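Local coordinates for aluminum resistance protein (Clostridium novyi, PDB 3I16) that probably acts as a pyridoxal-5'-phosphate-dependent carbon-sulfur lyase of the methionine gamma-lyase family, named for an association with aluminum resistance, at residues B[125-130]-B[370-375]; B[188-193]-B[321-326]; B[219-224]-B[242-247]; B[374-379]-B[394-399]. All blocks are in the same frame, centred on the assembly; numbering follows the deposited sequence.

Contact 1. Residues B[125-130]-B[370-375]; sequences PYDTLH and PGYTDQ. With PLP (pyridoxal-5'-phosphate), chain J.
The rings of Tyr126 and Tyr372 each receive the other's hydroxyl at the edge, and each has one face taken by a further group. Over Tyr126 lies the pyridoxal phosphate, with C3 of PLP 3.6 Å above the ring plane and displaced toward the rim; Thr128 OG1 sits at the edge of the same ring. Over Tyr372 lies the methyl CG2 of Thr128, 3.7 Å from the ring centroid and 27° off the normal, a CH-pi contact. This is the cofactor pocket of a fold-type-I PLP enzyme, where Tyr126 from the large domain covers the cofactor ring. Tyr126 is modelled in two conformers, and the account holds for the one described.

The two rings are joined by a hydrogen bond between Tyr126 OH and Tyr372 OH (2.9 Å), in which either may donate. Their planes stand 77° apart in an oblique meeting. Asp127 crosses Tyr372 at about a right angle, CB lying 3.6 Å from CD2 of the ring.

Thr128 works on two fronts. Its OG1, held between the backbone N and the carbonyl carbon (chi1 74°), hydrogen-bonds Thr101 OG1, which also hydrogen-bonds the PLP, while CG2 serves the tyrosine. Gly371 O approaches Thr128 CA to 3.2 Å as a CH...O contact. Residues 126-129 form a type I turn, with Leu129 N bonded to Tyr126 O. Just behind it, His130 NE2 donates to Pro125 O at 2.7 Å, the acceptor lying in the plane of the imidazole.

Contact 2. Residues B[188-193]-B[321-326]; sequences YGWRRA and EVMPKY
Trp190 and Met323, a selenomethionine here, make most of this contact, and the contact between them is apolar. CB of Met323 stands 3.4 Å from the centroid of the Trp190 six-membered ring and only 4° off its normal, a CH-pi contact on the face. The side chain then bends at chi2 (65°) and again at chi3, and the methyl CE comes to 3.8 Å from Trp190 NE1. SE of Met323 is 5.2 Å from the centroid of the five-membered ring, a Met-aromatic contact.

Plain packing completes the interface. Met323 CG rests 3.7 Å from Arg191 N, and Met323 SE lies 3.9 Å from Arg192 CG, the two side chains crossing at about a right angle. The backbone oxygen of Glu321 meets the indole at its edge, 3.8 Å from Trp190 CH2.

Outside the two segments Arg192 NH2 bonds Lys329 O and Tyr404 OH donates to Gly189 O; Lys338 makes a cation-pi contact with Trp190.

The loop that follows strand 177-183 of the seven-stranded sheet is thereby packed against 321-323, an outermost strand, within this chain, of the antiparallel sheet, joining the large and C-terminal domains of the aminotransferase-type fold.

Contact 3. Residues B[219-224]-B[242-247]; sequences NCYGEF and LIKNIG. With PLP (pyridoxal-5'-phosphate), chain J.
Asn245 ND2 grips the backbone of 219-224 at two carbonyls. Its bond to Glu223 O is 3.0 Å long and nearly straight (166°), in the carbonyl plane on a lone pair and close to the plane of the amide. The second bond, to Tyr221 O, is weak, its angle at the hydrogen falling to 133°. By contrast, Asn245 OD1 is buried and has no partner anywhere in the model. Residues 219-222 form a type II turn, closed by Gly222 N bonding to Asn219 O; Asn245 ND2 reaches Tyr221 O within it and Glu223 O just after it.

Tyr221 and Lys244 share one acceptor or donor: Tyr221 OH and Lys244 NZ both hydrogen-bond Ser388 OG. The lysine, modelled in two conformers with one described, lays CD over the centre of the Tyr221 ring, 3.6 Å from the centroid and 7° off the normal. Glu223 OE2 is satisfied by Tyr256 OH, and Phe224 N by Glu229 OE2.

The cofactor lies against Tyr221, Lys244 and Cys220. PLP O3 sits at the edge of Tyr221, 3.1 Å from CE2; Lys244 CE comes within 3.5 Å of PLP C4, and Cys220 SG within 3.6 Å of PLP C5. Cys220 N bonds Asp218 OD1, consistent with a second-shell role in positioning the carboxylate whose OD2 bonds the cofactor. An aspartate closing strand 214-218 and a lysine after strand 237-241 match the PLP site of fold-type-I enzymes, whose lysine usually forms the internal aldimine.

Contact 4. Residues B[374-379]-B[394-399]; sequences DQVIMA and DAPIRE
Val376 CG1 rides over the backbone of the partner strand, 3.5 Å from Ala395 N, with the ring carbon CD of Pro396 beside it. With CG1 anti to the backbone N (chi1 -171°), the methyl lies against the Ala395-Pro396 backbone. Met378 lies side by side with Asp394, its CG 4.0 Å from OD2. Val376, Met378, Asp394 and Pro396 thus fill one face of the sheet; Tyr188 packs on this face and its OH bonds Asp394 OD1.

On the reverse face, Ile377 CG2 is the bump that sits between Ala395 CB (4.0 Å) and Ile397 CD1 (3.9 Å). Ile346 of helix 342-354 covers Ile377 and Ile397 there.

The two strands are antiparallel neighbours (174° between their directions) in the C-terminal antiparallel sheet of this fold-type-I enzyme. Ile377 and Ala395 are the hydrogen-bonded pair, flanked by non-hydrogen-bonded pairs Val376-Pro396 and Met378-Asp394. Ala395 N bonds Ile377 O at 3.0 Å, whereas the return bond from Ile377 N is weak. Ile397 N continues the ladder to Gln375 O at 2.9 Å.

Past the strands, the guanidinium of Arg398 lays one face over CB of Pro396. Asp374 OD2 lies at the guanidinium edge, in a long salt bridge to Arg398 NH1 (3.9 Å), and packs 3.4 Å from Arg398 CD, carboxylate and guanidinium planes 78° apart. A water donates to both Ile397 O and, weakly, Asp374 OD2.

How the contacts relate
From the N terminus, residues 125-130 open contact 1, whose loop runs to 370-375 and encloses both contact 2 and contact 3. Contact 2 opens at 188-193 and closes at 321-326; within it lies contact 3, a short loop from 219-224 to 242-247, which closes where two neighbouring parallel strands, 214-218 and 237-241, end. Contact 4 then opens at 374-379, sharing Asp374 and Gln375 with contact 1, and closes at 394-399. Contacts 1 and 3 both touch the cofactor, about 6 Å apart at nearest atoms. Tyr188 of contact 2 packs on Tyr372 of contact 1 and Val376 of contact 4. Contact 3 sits in the large domain; contacts 1 and 2 bind that domain to the C-terminal one, which contact 4 builds.

Contact 1. Residues B[125-130]-B[370-375]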
# COMPACT_ATOMS: atom_id res chain seq x y z
N PRO B 125 31.54 -15.78 13.33
CA PRO B 125 30.30 -14.99 13.24
C PRO B 125 29.03 -15.83 13.21
O PRO B 125 29.09 -17.05 13.05
CB PRO B 125 30.45 -14.27 11.89
CG PRO B 125 31.89 -14.50 11.46
CD PRO B 125 32.22 -15.82 12.03
N TYR B 126 27.91 -15.14 13.39
CA TYR B 126 26.55 -15.69 13.31
C TYR B 126 26.47 -16.56 12.06
O TYR B 126 26.95 -16.13 11.00
CB TYR B 126 25.59 -14.49 13.18
CG TYR B 126 24.11 -14.76 13.42
CD1 TYR B 126 23.60 -14.79 14.71
CD2 TYR B 126 23.23 -14.92 12.36
CE1 TYR B 126 22.25 -15.00 14.94
CE2 TYR B 126 21.88 -15.13 12.58
CZ TYR B 126 21.40 -15.17 13.88
OH TYR B 126 20.07 -15.39 14.10
N ASP B 127 25.84 -17.72 12.18
CA ASP B 127 25.68 -18.72 11.13
C ASP B 127 25.47 -18.30 9.70
O ASP B 127 26.15 -18.79 8.81
CB ASP B 127 24.50 -19.65 11.48
CG ASP B 127 24.64 -20.31 12.85
OD1 ASP B 127 24.64 -19.56 13.86
OD2 ASP B 127 24.72 -21.55 12.90
N THR B 128 24.51 -17.41 9.49
CA THR B 128 24.14 -17.04 8.13
C THR B 128 25.25 -16.27 7.40
O THR B 128 25.25 -16.22 6.18
CB THR B 128 22.82 -16.25 8.09
OG1 THR B 128 23.05 -14.91 8.56
CG2 THR B 128 21.76 -16.92 8.97
N LEU B 129 26.24 -15.76 8.15
CA LEU B 129 27.33 -15.02 7.54
C LEU B 129 28.40 -15.95 6.99
O LEU B 129 29.22 -15.55 6.16
CB LEU B 129 27.90 -14.03 8.55
CG LEU B 129 28.22 -12.61 8.11
CD1 LEU B 129 27.08 -11.96 7.30
CD2 LEU B 129 28.52 -11.78 9.36
N HIS B 130 28.38 -17.22 7.38
CA HIS B 130 29.43 -18.15 6.93
C HIS B 130 29.50 -18.33 5.41
O HIS B 130 30.59 -18.39 4.85
CB HIS B 130 29.30 -19.50 7.64
CG HIS B 130 29.56 -19.42 9.12
ND1 HIS B 130 30.25 -20.40 9.80
CD2 HIS B 130 29.28 -18.46 10.04
CE1 HIS B 130 30.33 -20.07 11.08
NE2 HIS B 130 29.75 -18.90 11.25
N PRO B 370 16.94 -20.94 6.00
CA PRO B 370 17.99 -20.34 5.15
C PRO B 370 19.11 -19.66 5.96
O PRO B 370 18.86 -18.71 6.72
CB PRO B 370 17.22 -19.30 4.31
CG PRO B 370 15.85 -19.79 4.25
CD PRO B 370 15.59 -20.55 5.54
N GLY B 371 20.33 -20.20 5.80
CA GLY B 371 21.53 -19.68 6.45
C GLY B 371 22.04 -20.43 7.67
O GLY B 371 23.01 -19.98 8.27
N TYR B 372 21.44 -21.56 8.04
CA TYR B 372 21.88 -22.30 9.24
C TYR B 372 22.32 -23.73 8.95
O TYR B 372 21.90 -24.32 7.96
CB TYR B 372 20.77 -22.27 10.31
CG TYR B 372 20.39 -20.86 10.70
CD1 TYR B 372 19.47 -20.14 9.94
CD2 TYR B 372 20.99 -20.23 11.79
CE1 TYR B 372 19.14 -18.83 10.26
CE2 TYR B 372 20.66 -18.92 12.13
CZ TYR B 372 19.73 -18.22 11.36
OH TYR B 372 19.39 -16.93 11.68
N THR B 373 23.17 -24.27 9.83
CA THR B 373 23.69 -25.63 9.70
C THR B 373 22.70 -26.66 10.19
O THR B 373 22.22 -27.47 9.40
CB THR B 373 25.00 -25.84 10.51
OG1 THR B 373 26.05 -25.06 9.93
CG2 THR B 373 25.40 -27.33 10.51
N ASP B 374 22.41 -26.63 11.49
CA ASP B 374 21.44 -27.54 12.09
C ASP B 374 20.03 -27.00 11.93
O ASP B 374 19.82 -25.87 11.47
CB ASP B 374 21.73 -27.74 13.58
CG ASP B 374 23.04 -28.43 13.82
OD1 ASP B 374 23.67 -28.85 12.83
OD2 ASP B 374 23.42 -28.55 15.02
N GLN B 375 19.07 -27.85 12.27
CA GLN B 375 17.67 -27.45 12.23
C GLN B 375 17.34 -26.70 13.52
O GLN B 375 17.69 -27.14 14.63
CB GLN B 375 16.72 -28.62 12.02
CG GLN B 375 16.74 -29.12 10.58
CD GLN B 375 15.54 -29.98 10.24
OE1 GLN B 375 14.81 -30.43 11.12
NE2 GLN B 375 15.33 -30.20 8.95
N1 PLP J . 23.79 -10.79 13.34
C2 PLP J . 23.28 -11.16 14.55
C2A PLP J . 24.19 -11.27 15.74
C3 PLP J . 21.92 -11.42 14.66
O3 PLP J . 21.41 -11.78 15.88
C4 PLP J . 21.08 -11.32 13.54
C5 PLP J . 21.61 -10.95 12.30
C6 PLP J . 22.96 -10.68 12.23
C5A PLP J . 20.78 -10.78 11.05
O4P PLP J . 19.87 -11.81 10.87
P PLP J . 18.67 -11.83 9.76
O1P PLP J . 17.81 -10.58 9.73
O2P PLP J . 17.80 -12.97 10.25
O3P PLP J . 19.28 -12.06 8.39

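Contact 2. Residues B[188-193]-B[321-326]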
# COMPACT_ATOMS: atom_id res chain seq x y z
N TYR B 188 23.79 -17.64 18.46
CA TYR B 188 23.54 -18.90 19.15
C TYR B 188 24.75 -19.35 19.96
O TYR B 188 25.38 -20.37 19.64
CB TYR B 188 23.08 -20.01 18.20
CG TYR B 188 21.73 -19.80 17.52
CD1 TYR B 188 20.66 -19.24 18.21
CD2 TYR B 188 21.51 -20.24 16.22
CE1 TYR B 188 19.44 -19.07 17.61
CE2 TYR B 188 20.27 -20.08 15.60
CZ TYR B 188 19.24 -19.48 16.31
OH TYR B 188 18.01 -19.31 15.72
N GLY B 189 25.08 -18.62 21.01
CA GLY B 189 26.21 -18.98 21.87
C GLY B 189 25.75 -19.11 23.30
O GLY B 189 24.58 -19.39 23.58
N TRP B 190 26.69 -18.91 24.22
CA TRP B 190 26.41 -18.96 25.64
C TRP B 190 27.46 -18.06 26.26
O TRP B 190 28.46 -18.52 26.82
CB TRP B 190 26.46 -20.39 26.16
CG TRP B 190 26.12 -20.53 27.61
CD1 TRP B 190 27.00 -20.63 28.65
CD2 TRP B 190 24.81 -20.58 28.19
NE1 TRP B 190 26.32 -20.75 29.83
CE2 TRP B 190 24.98 -20.72 29.58
CE3 TRP B 190 23.52 -20.53 27.67
CZ2 TRP B 190 23.90 -20.81 30.45
CZ3 TRP B 190 22.45 -20.61 28.55
CH2 TRP B 190 22.65 -20.74 29.92
N ARG B 191 27.23 -16.77 26.11
CA ARG B 191 28.12 -15.74 26.58
C ARG B 191 27.34 -14.44 26.54
O ARG B 191 26.29 -14.34 25.91
CB ARG B 191 29.35 -15.64 25.65
CG ARG B 191 28.99 -15.29 24.19
CD ARG B 191 30.23 -15.14 23.31
NE ARG B 191 29.97 -14.55 21.98
CZ ARG B 191 29.73 -13.26 21.74
NH1 ARG B 191 29.62 -12.38 22.72
NH2 ARG B 191 29.55 -12.82 20.49
N ARG B 192 27.87 -13.42 27.20
CA ARG B 192 27.22 -12.13 27.23
C ARG B 192 27.49 -11.34 25.97
O ARG B 192 28.54 -11.49 25.36
CB ARG B 192 27.71 -11.34 28.44
CG ARG B 192 27.33 -12.01 29.76
CD ARG B 192 27.93 -11.25 30.92
NE ARG B 192 27.43 -9.88 30.95
CZ ARG B 192 27.99 -8.86 31.60
NH1 ARG B 192 29.11 -9.04 32.31
NH2 ARG B 192 27.44 -7.65 31.55
N ALA B 193 26.53 -10.50 25.58
CA ALA B 193 26.68 -9.60 24.44
C ALA B 193 27.73 -8.57 24.80
O ALA B 193 27.87 -8.23 25.98
CB ALA B 193 25.37 -8.89 24.15
N GLU B 321 19.41 -23.06 34.10
CA GLU B 321 20.54 -22.16 33.95
C GLU B 321 20.13 -21.14 32.91
O GLU B 321 19.51 -21.48 31.89
CB GLU B 321 21.79 -22.86 33.46
CG GLU B 321 22.49 -23.73 34.45
CD GLU B 321 23.75 -24.33 33.85
OE1 GLU B 321 24.64 -23.56 33.38
OE2 GLU B 321 23.83 -25.57 33.84
N VAL B 322 20.52 -19.89 33.14
CA VAL B 322 20.17 -18.79 32.25
C VAL B 322 21.41 -17.95 31.96
O VAL B 322 22.32 -17.88 32.78
CB VAL B 322 19.07 -17.91 32.88
CG1 VAL B 322 17.76 -18.72 33.03
CG2 VAL B 322 19.52 -17.32 34.23
N MSE B 323 21.42 -17.30 30.81
CA MSE B 323 22.53 -16.45 30.36
C MSE B 323 21.90 -15.34 29.56
O MSE B 323 21.26 -15.61 28.56
CB MSE B 323 23.48 -17.26 29.48
CG MSE B 323 24.52 -16.45 28.67
SE MSE B 323 25.74 -15.58 29.83
CE MSE B 323 26.65 -17.09 30.60
N PRO B 324 22.02 -14.09 30.02
CA PRO B 324 22.65 -13.61 31.25
C PRO B 324 21.70 -13.70 32.45
O PRO B 324 20.54 -14.10 32.29
CB PRO B 324 22.98 -12.16 30.93
CG PRO B 324 21.93 -11.75 29.93
CD PRO B 324 21.52 -12.98 29.18
N LYS B 325 22.20 -13.31 33.62
CA LYS B 325 21.41 -13.26 34.84
C LYS B 325 20.60 -11.96 34.83
O LYS B 325 20.89 -11.02 34.05
CB LYS B 325 22.28 -13.38 36.10
CG LYS B 325 23.01 -14.70 36.28
CD LYS B 325 22.08 -15.85 36.57
N TYR B 326 19.60 -11.89 35.69
CA TYR B 326 18.64 -10.77 35.71
C TYR B 326 19.26 -9.42 36.05
O TYR B 326 18.72 -8.37 35.65
CB TYR B 326 17.49 -11.05 36.70
CG TYR B 326 17.83 -10.83 38.15
CD1 TYR B 326 18.54 -11.78 38.87
CD2 TYR B 326 17.41 -9.68 38.81
CE1 TYR B 326 18.85 -11.60 40.19
CE2 TYR B 326 17.72 -9.48 40.18
CZ TYR B 326 18.45 -10.45 40.84
OH TYR B 326 18.78 -10.31 42.18

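Contact 3. Residues B[219-224]-B[242-247]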
# COMPACT_ATOMS: atom_id res chain seq x y z
N ASN B 219 25.29 -4.59 14.63
CA ASN B 219 24.58 -3.99 15.74
C ASN B 219 23.22 -4.62 16.04
O ASN B 219 22.53 -4.17 16.96
CB ASN B 219 24.40 -2.48 15.47
CG ASN B 219 24.27 -1.67 16.76
OD1 ASN B 219 24.95 -1.97 17.74
ND2 ASN B 219 23.41 -0.65 16.77
N CYS B 220 22.81 -5.63 15.27
CA CYS B 220 21.52 -6.29 15.50
C CYS B 220 21.24 -6.61 16.96
O CYS B 220 22.08 -7.21 17.62
CB CYS B 220 21.46 -7.60 14.74
SG CYS B 220 21.23 -7.41 12.98
N TYR B 221 20.05 -6.21 17.41
CA TYR B 221 19.55 -6.43 18.79
C TYR B 221 20.08 -5.50 19.87
O TYR B 221 19.56 -5.51 20.98
CB TYR B 221 19.74 -7.86 19.26
CG TYR B 221 18.92 -8.90 18.52
CD1 TYR B 221 17.52 -8.87 18.59
CD2 TYR B 221 19.52 -9.94 17.87
CE1 TYR B 221 16.78 -9.82 17.96
CE2 TYR B 221 18.77 -10.90 17.26
CZ TYR B 221 17.42 -10.85 17.31
OH TYR B 221 16.71 -11.81 16.68
N GLY B 222 21.06 -4.67 19.54
CA GLY B 222 21.66 -3.76 20.52
C GLY B 222 21.16 -2.34 20.48
O GLY B 222 21.51 -1.56 21.36
N GLU B 223 20.32 -2.01 19.49
CA GLU B 223 19.87 -0.64 19.34
C GLU B 223 19.06 -0.19 20.56
O GLU B 223 18.20 -0.93 21.05
CB GLU B 223 19.03 -0.44 18.07
CG GLU B 223 19.69 -0.86 16.78
CD GLU B 223 19.49 -2.31 16.39
OE1 GLU B 223 18.92 -3.10 17.18
OE2 GLU B 223 19.95 -2.67 15.29
N PHE B 224 19.41 0.98 21.07
CA PHE B 224 18.76 1.58 22.24
C PHE B 224 18.91 0.84 23.60
O PHE B 224 18.20 1.13 24.56
CB PHE B 224 17.32 1.92 21.92
CG PHE B 224 17.18 2.74 20.65
CD1 PHE B 224 17.75 3.99 20.56
CD2 PHE B 224 16.51 2.24 19.55
CE1 PHE B 224 17.64 4.74 19.40
CE2 PHE B 224 16.41 2.98 18.38
CZ PHE B 224 16.97 4.23 18.31
N LEU B 242 15.69 -3.89 10.19
CA LEU B 242 14.56 -3.07 10.60
C LEU B 242 13.40 -3.90 11.20
O LEU B 242 12.40 -3.32 11.60
CB LEU B 242 14.04 -2.17 9.45
CG LEU B 242 14.88 -0.99 8.93
CD1 LEU B 242 13.93 -0.01 8.24
CD2 LEU B 242 15.66 -0.23 9.99
N ILE B 243 13.50 -5.22 11.22
CA ILE B 243 12.49 -6.03 11.89
C ILE B 243 12.96 -6.50 13.28
O ILE B 243 12.35 -7.39 13.86
CB ILE B 243 11.87 -7.15 11.01
CG1 ILE B 243 12.83 -8.28 10.72
CG2 ILE B 243 11.28 -6.53 9.70
CD1 ILE B 243 12.16 -9.42 9.90
N LYS B 244 14.07 -5.92 13.77
CA LYS B 244 14.52 -6.14 15.13
C LYS B 244 14.23 -4.80 15.83
O LYS B 244 13.32 -4.12 15.45
CB LYS B 244 15.99 -6.54 15.22
CG LYS B 244 16.32 -7.82 14.49
CD LYS B 244 17.76 -8.21 14.74
CE LYS B 244 18.16 -9.41 13.89
NZ LYS B 244 17.19 -10.53 14.04
N ASN B 245 15.01 -4.44 16.86
CA ASN B 245 14.75 -3.24 17.68
C ASN B 245 14.35 -1.94 16.97
O ASN B 245 13.32 -1.35 17.27
CB ASN B 245 15.97 -2.90 18.55
CG ASN B 245 16.48 -4.06 19.39
OD1 ASN B 245 16.25 -5.22 19.06
ND2 ASN B 245 17.23 -3.75 20.45
N ILE B 246 15.19 -1.48 16.04
CA ILE B 246 15.04 -0.13 15.46
C ILE B 246 13.82 0.11 14.60
O ILE B 246 13.48 1.26 14.29
CB ILE B 246 16.36 0.31 14.75
CG1 ILE B 246 16.44 1.84 14.63
CG2 ILE B 246 16.53 -0.39 13.40
CD1 ILE B 246 17.85 2.39 14.57
N GLY B 247 13.18 -0.96 14.17
CA GLY B 247 11.91 -0.85 13.44
C GLY B 247 10.71 -0.64 14.37
O GLY B 247 9.59 -0.44 13.89
N1 PLP J . 23.79 -10.79 13.34
C2 PLP J . 23.28 -11.16 14.55
C2A PLP J . 24.19 -11.27 15.74
C3 PLP J . 21.92 -11.42 14.66
O3 PLP J . 21.41 -11.78 15.88
C4 PLP J . 21.08 -11.32 13.54
C5 PLP J . 21.61 -10.95 12.30
C6 PLP J . 22.96 -10.68 12.23
C5A PLP J . 20.78 -10.78 11.05
O4P PLP J . 19.87 -11.81 10.87
P PLP J . 18.67 -11.83 9.76
O1P PLP J . 17.81 -10.58 9.73
O2P PLP J . 17.80 -12.97 10.25
O3P PLP J . 19.28 -12.06 8.39

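Contact 4. Residues B[374-379]-B[394-399]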
# COMPACT_ATOMS: atom_id res chain seq x y z
N ASP B 374 22.41 -26.63 11.49
CA ASP B 374 21.44 -27.54 12.09
C ASP B 374 20.03 -27.00 11.93
O ASP B 374 19.82 -25.87 11.47
CB ASP B 374 21.73 -27.74 13.58
CG ASP B 374 23.04 -28.43 13.82
OD1 ASP B 374 23.67 -28.85 12.83
OD2 ASP B 374 23.42 -28.55 15.02
N GLN B 375 19.07 -27.85 12.27
CA GLN B 375 17.67 -27.45 12.23
C GLN B 375 17.34 -26.70 13.52
O GLN B 375 17.69 -27.14 14.63
CB GLN B 375 16.72 -28.62 12.02
CG GLN B 375 16.74 -29.12 10.58
CD GLN B 375 15.54 -29.98 10.24
OE1 GLN B 375 14.81 -30.43 11.12
NE2 GLN B 375 15.33 -30.20 8.95
N VAL B 376 16.66 -25.58 13.32
CA VAL B 376 16.24 -24.72 14.38
C VAL B 376 14.71 -24.66 14.42
O VAL B 376 14.04 -24.68 13.39
CB VAL B 376 16.76 -23.30 14.16
CG1 VAL B 376 16.49 -22.44 15.40
CG2 VAL B 376 18.26 -23.33 13.81
N ILE B 377 14.18 -24.61 15.63
CA ILE B 377 12.76 -24.44 15.87
C ILE B 377 12.59 -22.96 16.21
O ILE B 377 13.38 -22.42 16.97
CB ILE B 377 12.28 -25.35 17.00
CG1 ILE B 377 10.78 -25.15 17.22
CG2 ILE B 377 13.05 -25.10 18.27
CD1 ILE B 377 10.20 -26.14 18.13
N MSE B 378 11.62 -22.28 15.57
CA MSE B 378 11.36 -20.89 15.90
C MSE B 378 9.88 -20.70 16.26
O MSE B 378 9.00 -21.25 15.60
CB MSE B 378 11.77 -19.91 14.77
CG MSE B 378 11.63 -18.38 15.22
SE MSE B 378 12.16 -16.89 13.97
CE MSE B 378 11.78 -15.30 15.09
N ALA B 379 9.63 -19.97 17.34
CA ALA B 379 8.29 -19.54 17.72
C ALA B 379 8.25 -18.14 17.13
O ALA B 379 9.09 -17.30 17.47
CB ALA B 379 8.15 -19.48 19.22
N ASP B 394 13.83 -19.08 19.57
CA ASP B 394 14.48 -19.99 18.62
C ASP B 394 15.56 -20.83 19.29
O ASP B 394 16.13 -20.42 20.31
CB ASP B 394 14.89 -19.28 17.33
CG ASP B 394 15.45 -17.92 17.56
OD1 ASP B 394 16.60 -17.81 17.99
OD2 ASP B 394 14.73 -16.95 17.26
N ALA B 395 15.78 -22.04 18.77
CA ALA B 395 16.67 -22.98 19.41
C ALA B 395 17.21 -24.09 18.52
O ALA B 395 16.44 -25.03 18.22
CB ALA B 395 15.96 -23.63 20.56
N PRO B 396 18.51 -24.01 18.14
CA PRO B 396 19.16 -25.09 17.37
C PRO B 396 18.98 -26.39 18.09
O PRO B 396 19.17 -26.44 19.32
CB PRO B 396 20.63 -24.69 17.39
CG PRO B 396 20.62 -23.21 17.50
CD PRO B 396 19.41 -22.85 18.31
N ILE B 397 18.62 -27.45 17.37
CA ILE B 397 18.38 -28.74 18.03
C ILE B 397 19.70 -29.51 18.26
O ILE B 397 20.14 -30.29 17.40
CB ILE B 397 17.37 -29.63 17.26
CG1 ILE B 397 16.07 -28.86 16.96
CG2 ILE B 397 17.08 -30.87 18.08
CD1 ILE B 397 15.44 -28.23 18.17
N ARG B 398 20.30 -29.28 19.42
CA ARG B 398 21.58 -29.90 19.79
C ARG B 398 21.84 -29.64 21.26
O ARG B 398 21.25 -28.72 21.83
CB ARG B 398 22.71 -29.28 18.97
CG ARG B 398 22.91 -27.83 19.27
CD ARG B 398 23.59 -27.14 18.14
NE ARG B 398 23.91 -25.76 18.52
CZ ARG B 398 24.30 -24.80 17.68
NH1 ARG B 398 24.40 -25.03 16.37
NH2 ARG B 398 24.56 -23.58 18.16
N GLU B 399 22.71 -30.44 21.86
CA GLU B 399 23.08 -30.28 23.25
C GLU B 399 23.87 -28.99 23.39
O GLU B 399 24.59 -28.60 22.46
CB GLU B 399 23.94 -31.45 23.73
CG GLU B 399 23.23 -32.77 23.82
CD GLU B 399 24.21 -33.93 23.90
OE1 GLU B 399 25.21 -33.91 23.15
OE2 GLU B 399 23.96 -34.87 24.70
O HOH W 1 22.05 -31.13 15.31